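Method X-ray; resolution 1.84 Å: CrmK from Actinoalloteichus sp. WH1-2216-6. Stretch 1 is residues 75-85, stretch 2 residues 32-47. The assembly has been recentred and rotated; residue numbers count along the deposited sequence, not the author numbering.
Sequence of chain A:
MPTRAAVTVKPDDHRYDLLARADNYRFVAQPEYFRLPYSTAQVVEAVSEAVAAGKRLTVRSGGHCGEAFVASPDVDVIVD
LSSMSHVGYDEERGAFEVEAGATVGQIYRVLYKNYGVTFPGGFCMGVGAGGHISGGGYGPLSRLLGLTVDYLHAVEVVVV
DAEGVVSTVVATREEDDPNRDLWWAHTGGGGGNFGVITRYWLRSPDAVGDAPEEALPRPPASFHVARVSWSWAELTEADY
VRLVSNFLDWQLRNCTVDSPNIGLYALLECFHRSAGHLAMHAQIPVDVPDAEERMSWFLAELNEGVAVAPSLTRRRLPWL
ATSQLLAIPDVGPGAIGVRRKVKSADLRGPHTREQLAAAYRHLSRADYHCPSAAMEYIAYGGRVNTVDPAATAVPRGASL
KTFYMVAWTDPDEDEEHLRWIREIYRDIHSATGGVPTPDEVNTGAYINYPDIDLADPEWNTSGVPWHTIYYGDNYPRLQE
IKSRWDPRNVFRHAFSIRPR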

# COMPACT_ATOMS: atom_id res chain seq x y z
N VAL A 75 -14.30 -23.76 -10.55
CA VAL A 75 -13.46 -24.14 -9.42
C VAL A 75 -14.30 -24.33 -8.16
O VAL A 75 -15.07 -23.44 -7.78
CB VAL A 75 -12.36 -23.11 -9.15
CG1 VAL A 75 -11.60 -23.45 -7.87
CG2 VAL A 75 -11.41 -23.04 -10.34
N ASP A 76 -14.09 -25.46 -7.48
CA ASP A 76 -14.91 -25.85 -6.36
C ASP A 76 -14.31 -25.39 -5.02
O ASP A 76 -15.06 -25.16 -4.07
CB ASP A 76 -15.08 -27.36 -6.31
CG ASP A 76 -15.71 -27.94 -7.55
OD1 ASP A 76 -16.70 -27.33 -8.04
OD2 ASP A 76 -15.19 -29.00 -8.04
N VAL A 77 -12.97 -25.35 -4.92
CA VAL A 77 -12.30 -24.99 -3.71
C VAL A 77 -11.15 -24.12 -4.05
O VAL A 77 -10.33 -24.45 -4.90
CB VAL A 77 -11.73 -26.23 -2.96
CG1 VAL A 77 -11.03 -25.81 -1.67
CG2 VAL A 77 -12.81 -27.24 -2.73
N ILE A 78 -11.08 -22.97 -3.39
CA ILE A 78 -9.93 -22.10 -3.49
C ILE A 78 -9.21 -22.05 -2.16
O ILE A 78 -9.83 -21.76 -1.13
CB ILE A 78 -10.35 -20.69 -3.93
CG1 ILE A 78 -10.88 -20.75 -5.32
CG2 ILE A 78 -9.17 -19.72 -3.80
CD1 ILE A 78 -11.48 -19.42 -5.80
N VAL A 79 -7.94 -22.45 -2.14
CA VAL A 79 -7.11 -22.40 -0.96
C VAL A 79 -6.41 -21.03 -0.96
O VAL A 79 -5.58 -20.76 -1.86
CB VAL A 79 -6.05 -23.52 -0.97
CG1 VAL A 79 -5.14 -23.39 0.22
CG2 VAL A 79 -6.70 -24.89 -0.95
N ASP A 80 -6.72 -20.18 0.01
CA ASP A 80 -6.20 -18.82 0.02
C ASP A 80 -5.09 -18.81 1.06
O ASP A 80 -5.33 -19.08 2.22
CB ASP A 80 -7.27 -17.83 0.35
CG ASP A 80 -6.81 -16.40 0.34
OD1 ASP A 80 -5.76 -16.06 0.92
OD2 ASP A 80 -7.54 -15.56 -0.25
N LEU A 81 -3.88 -18.52 0.62
CA LEU A 81 -2.66 -18.56 1.48
C LEU A 81 -2.30 -17.24 2.15
O LEU A 81 -1.21 -17.11 2.71
CB LEU A 81 -1.51 -19.07 0.64
CG LEU A 81 -1.64 -20.51 0.14
CD1 LEU A 81 -0.32 -20.96 -0.47
CD2 LEU A 81 -2.03 -21.51 1.21
N SER A 82 -3.18 -16.25 2.11
CA SER A 82 -2.85 -14.92 2.65
C SER A 82 -2.54 -14.89 4.15
O SER A 82 -1.83 -14.01 4.59
CB SER A 82 -3.96 -13.90 2.29
OG SER A 82 -5.20 -14.36 2.76
N SER A 83 -2.98 -15.88 4.92
CA SER A 83 -2.60 -15.97 6.32
C SER A 83 -1.26 -16.69 6.58
O SER A 83 -0.89 -16.86 7.71
CB SER A 83 -3.73 -16.64 7.14
OG SER A 83 -4.97 -15.91 6.99
N MET A 84 -0.56 -17.15 5.54
CA MET A 84 0.77 -17.72 5.68
C MET A 84 1.74 -16.73 5.01
O MET A 84 2.06 -16.86 3.84
CB MET A 84 0.84 -19.10 4.98
CG MET A 84 -0.02 -20.16 5.64
SD MET A 84 -0.05 -21.77 4.84
CE MET A 84 1.66 -22.27 4.80
N SER A 85 2.16 -15.72 5.75
CA SER A 85 2.98 -14.65 5.19
C SER A 85 4.27 -14.43 5.99
O SER A 85 4.90 -13.38 5.90
CB SER A 85 2.15 -13.37 5.14
OG SER A 85 1.80 -13.06 6.50
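Stretch 2 32-47: EYFRLPYSTAQVVEAV

Stretch 2 runs as a strand (33-36), a short linker and a helix beginning at Thr40; its strand lies parallel to strand 77-80, the axes crossing at -25° and approaching to 4.7 Å. The pairing opens with a weak hydrogen bond from Glu32 N to Asp76 O (2.8 Å). Val77 pairs with Tyr33 (CA-CA 5.5 Å), and Val77 CG2 sits over one face of the Tyr33 ring, 4.1 Å from its centroid. Ile78 bonds to both neighbours of Phe34, as a parallel ladder requires: Ile78 N weakly to Tyr33 O (3.3 Å), and Arg35 N to Ile78 O (2.9 Å). Its side chain shares a sheet face with Phe34, Ile78 CB lying 3.8 Å from Phe34 CD2. Val79, opposite Arg35, points to the other face, where Val79 CG2 meets Ala46 CB of the helix at 4.0 Å. Asp80 N donates to Arg35 O (2.8 Å), and Asp80 CB packs on Leu36 CD2 (3.4 Å). Direct backbone pairing then gives way to water: one molecule donates to Asp80 O and Pro37 O (both 2.8 Å) and accepts from Ser83 N (2.9 Å). In the type I turn 81-84, Leu81 CD2 reaches Val43 CG2 (4.0 Å), and Ser83 CB approaches Tyr38 CE1 (3.5 Å). Met84, chi1 m, extends its SD to 4.0 Å from Val43 CG2.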

# COMPACT_ATOMS: atom_id res chain seq x y z
N GLU A 32 -17.42 -23.64 -3.84
CA GLU A 32 -18.10 -24.22 -2.71
C GLU A 32 -17.66 -23.58 -1.41
O GLU A 32 -18.47 -23.28 -0.52
CB GLU A 32 -17.72 -25.70 -2.64
CG GLU A 32 -18.82 -26.61 -2.18
CD GLU A 32 -18.32 -28.03 -1.93
OE1 GLU A 32 -18.59 -28.52 -0.82
OE2 GLU A 32 -17.63 -28.60 -2.82
N TYR A 33 -16.34 -23.41 -1.27
CA TYR A 33 -15.80 -22.74 -0.14
C TYR A 33 -14.40 -22.24 -0.45
O TYR A 33 -13.72 -22.73 -1.35
CB TYR A 33 -15.81 -23.66 1.11
CG TYR A 33 -15.09 -24.96 1.00
CD1 TYR A 33 -13.76 -25.07 1.32
CD2 TYR A 33 -15.75 -26.08 0.56
CE1 TYR A 33 -13.11 -26.29 1.25
CE2 TYR A 33 -15.11 -27.28 0.43
CZ TYR A 33 -13.78 -27.39 0.78
OH TYR A 33 -13.15 -28.60 0.64
N PHE A 34 -13.98 -21.23 0.30
CA PHE A 34 -12.57 -20.87 0.43
C PHE A 34 -12.01 -21.56 1.68
O PHE A 34 -12.70 -21.68 2.75
CB PHE A 34 -12.41 -19.36 0.58
CG PHE A 34 -12.91 -18.58 -0.59
CD1 PHE A 34 -14.22 -18.16 -0.64
CD2 PHE A 34 -12.06 -18.24 -1.62
CE1 PHE A 34 -14.68 -17.40 -1.71
CE2 PHE A 34 -12.51 -17.49 -2.68
CZ PHE A 34 -13.83 -17.10 -2.73
N ARG A 35 -10.76 -21.99 1.60
CA ARG A 35 -10.11 -22.55 2.78
C ARG A 35 -8.89 -21.65 3.04
O ARG A 35 -8.15 -21.39 2.12
CB ARG A 35 -9.72 -24.01 2.48
CG ARG A 35 -8.92 -24.69 3.60
CD ARG A 35 -9.67 -24.90 4.86
NE ARG A 35 -10.88 -25.71 4.66
CZ ARG A 35 -10.88 -27.03 4.49
NH1 ARG A 35 -9.75 -27.73 4.49
NH2 ARG A 35 -12.02 -27.65 4.33
N LEU A 36 -8.72 -21.14 4.27
CA LEU A 36 -7.53 -20.36 4.64
C LEU A 36 -6.70 -21.14 5.68
O LEU A 36 -7.06 -21.13 6.85
CB LEU A 36 -7.95 -19.04 5.26
CG LEU A 36 -8.76 -18.00 4.45
CD1 LEU A 36 -8.00 -16.68 4.29
CD2 LEU A 36 -9.23 -18.44 3.11
N PRO A 37 -5.66 -21.87 5.23
CA PRO A 37 -4.81 -22.65 6.12
C PRO A 37 -3.73 -21.78 6.78
O PRO A 37 -3.39 -20.70 6.29
CB PRO A 37 -4.22 -23.70 5.20
CG PRO A 37 -4.24 -23.07 3.87
CD PRO A 37 -5.31 -22.06 3.83
N TYR A 38 -3.17 -22.29 7.88
CA TYR A 38 -2.16 -21.58 8.63
C TYR A 38 -0.82 -22.35 8.63
O TYR A 38 0.16 -21.84 9.15
CB TYR A 38 -2.62 -21.36 10.11
CG TYR A 38 -3.81 -20.45 10.21
CD1 TYR A 38 -3.67 -19.08 10.02
CD2 TYR A 38 -5.10 -20.95 10.42
CE1 TYR A 38 -4.76 -18.23 10.06
CE2 TYR A 38 -6.21 -20.12 10.46
CZ TYR A 38 -6.03 -18.75 10.28
OH TYR A 38 -7.11 -17.89 10.30
N SER A 39 -0.77 -23.57 8.08
CA SER A 39 0.45 -24.37 8.13
C SER A 39 0.44 -25.30 6.93
O SER A 39 -0.61 -25.55 6.33
CB SER A 39 0.42 -25.23 9.40
OG SER A 39 -0.66 -26.15 9.33
N THR A 40 1.62 -25.79 6.59
CA THR A 40 1.76 -26.81 5.57
C THR A 40 0.81 -28.00 5.80
O THR A 40 0.24 -28.48 4.84
CB THR A 40 3.21 -27.29 5.51
OG1 THR A 40 4.03 -26.17 5.20
CG2 THR A 40 3.34 -28.34 4.44
N ALA A 41 0.68 -28.49 7.03
CA ALA A 41 -0.20 -29.65 7.33
C ALA A 41 -1.68 -29.35 6.97
O ALA A 41 -2.43 -30.21 6.51
CB ALA A 41 -0.10 -30.02 8.80
N GLN A 42 -2.10 -28.11 7.16
CA GLN A 42 -3.46 -27.74 6.82
C GLN A 42 -3.66 -27.60 5.27
O GLN A 42 -4.76 -27.80 4.72
CB GLN A 42 -3.81 -26.48 7.59
CG GLN A 42 -4.06 -26.73 9.05
CD GLN A 42 -4.32 -25.45 9.82
OE1 GLN A 42 -4.32 -24.36 9.25
NE2 GLN A 42 -4.52 -25.58 11.12
N VAL A 43 -2.60 -27.24 4.56
CA VAL A 43 -2.62 -27.21 3.10
C VAL A 43 -2.76 -28.67 2.58
O VAL A 43 -3.64 -28.97 1.73
CB VAL A 43 -1.39 -26.51 2.55
CG1 VAL A 43 -1.37 -26.64 1.03
CG2 VAL A 43 -1.34 -25.07 3.00
N VAL A 44 -1.96 -29.58 3.13
CA VAL A 44 -2.04 -31.00 2.79
C VAL A 44 -3.47 -31.50 3.02
O VAL A 44 -4.02 -32.24 2.18
CB VAL A 44 -1.05 -31.84 3.62
CG1 VAL A 44 -1.38 -33.33 3.54
CG2 VAL A 44 0.36 -31.58 3.15
N GLU A 45 -4.06 -31.11 4.11
CA GLU A 45 -5.41 -31.55 4.41
C GLU A 45 -6.42 -30.98 3.44
O GLU A 45 -7.29 -31.71 2.97
CB GLU A 45 -5.78 -31.16 5.84
CG GLU A 45 -7.00 -31.85 6.40
CD GLU A 45 -7.36 -31.32 7.79
OE1 GLU A 45 -6.44 -30.94 8.58
OE2 GLU A 45 -8.58 -31.26 8.07
N ALA A 46 -6.26 -29.72 3.07
CA ALA A 46 -7.17 -29.12 2.11
C ALA A 46 -7.08 -29.80 0.77
O ALA A 46 -8.10 -30.12 0.17
CB ALA A 46 -6.86 -27.64 1.96
N VAL A 47 -5.87 -30.06 0.31
CA VAL A 47 -5.69 -30.71 -0.96
C VAL A 47 -6.22 -32.15 -0.95
O VAL A 47 -6.84 -32.58 -1.93
CB VAL A 47 -4.21 -30.65 -1.37
CG1 VAL A 47 -3.91 -31.48 -2.61
CG2 VAL A 47 -3.82 -29.22 -1.63
O HOH W 1 -3.97 -18.56 4.57
O HOH W 2 0.41 -19.10 9.59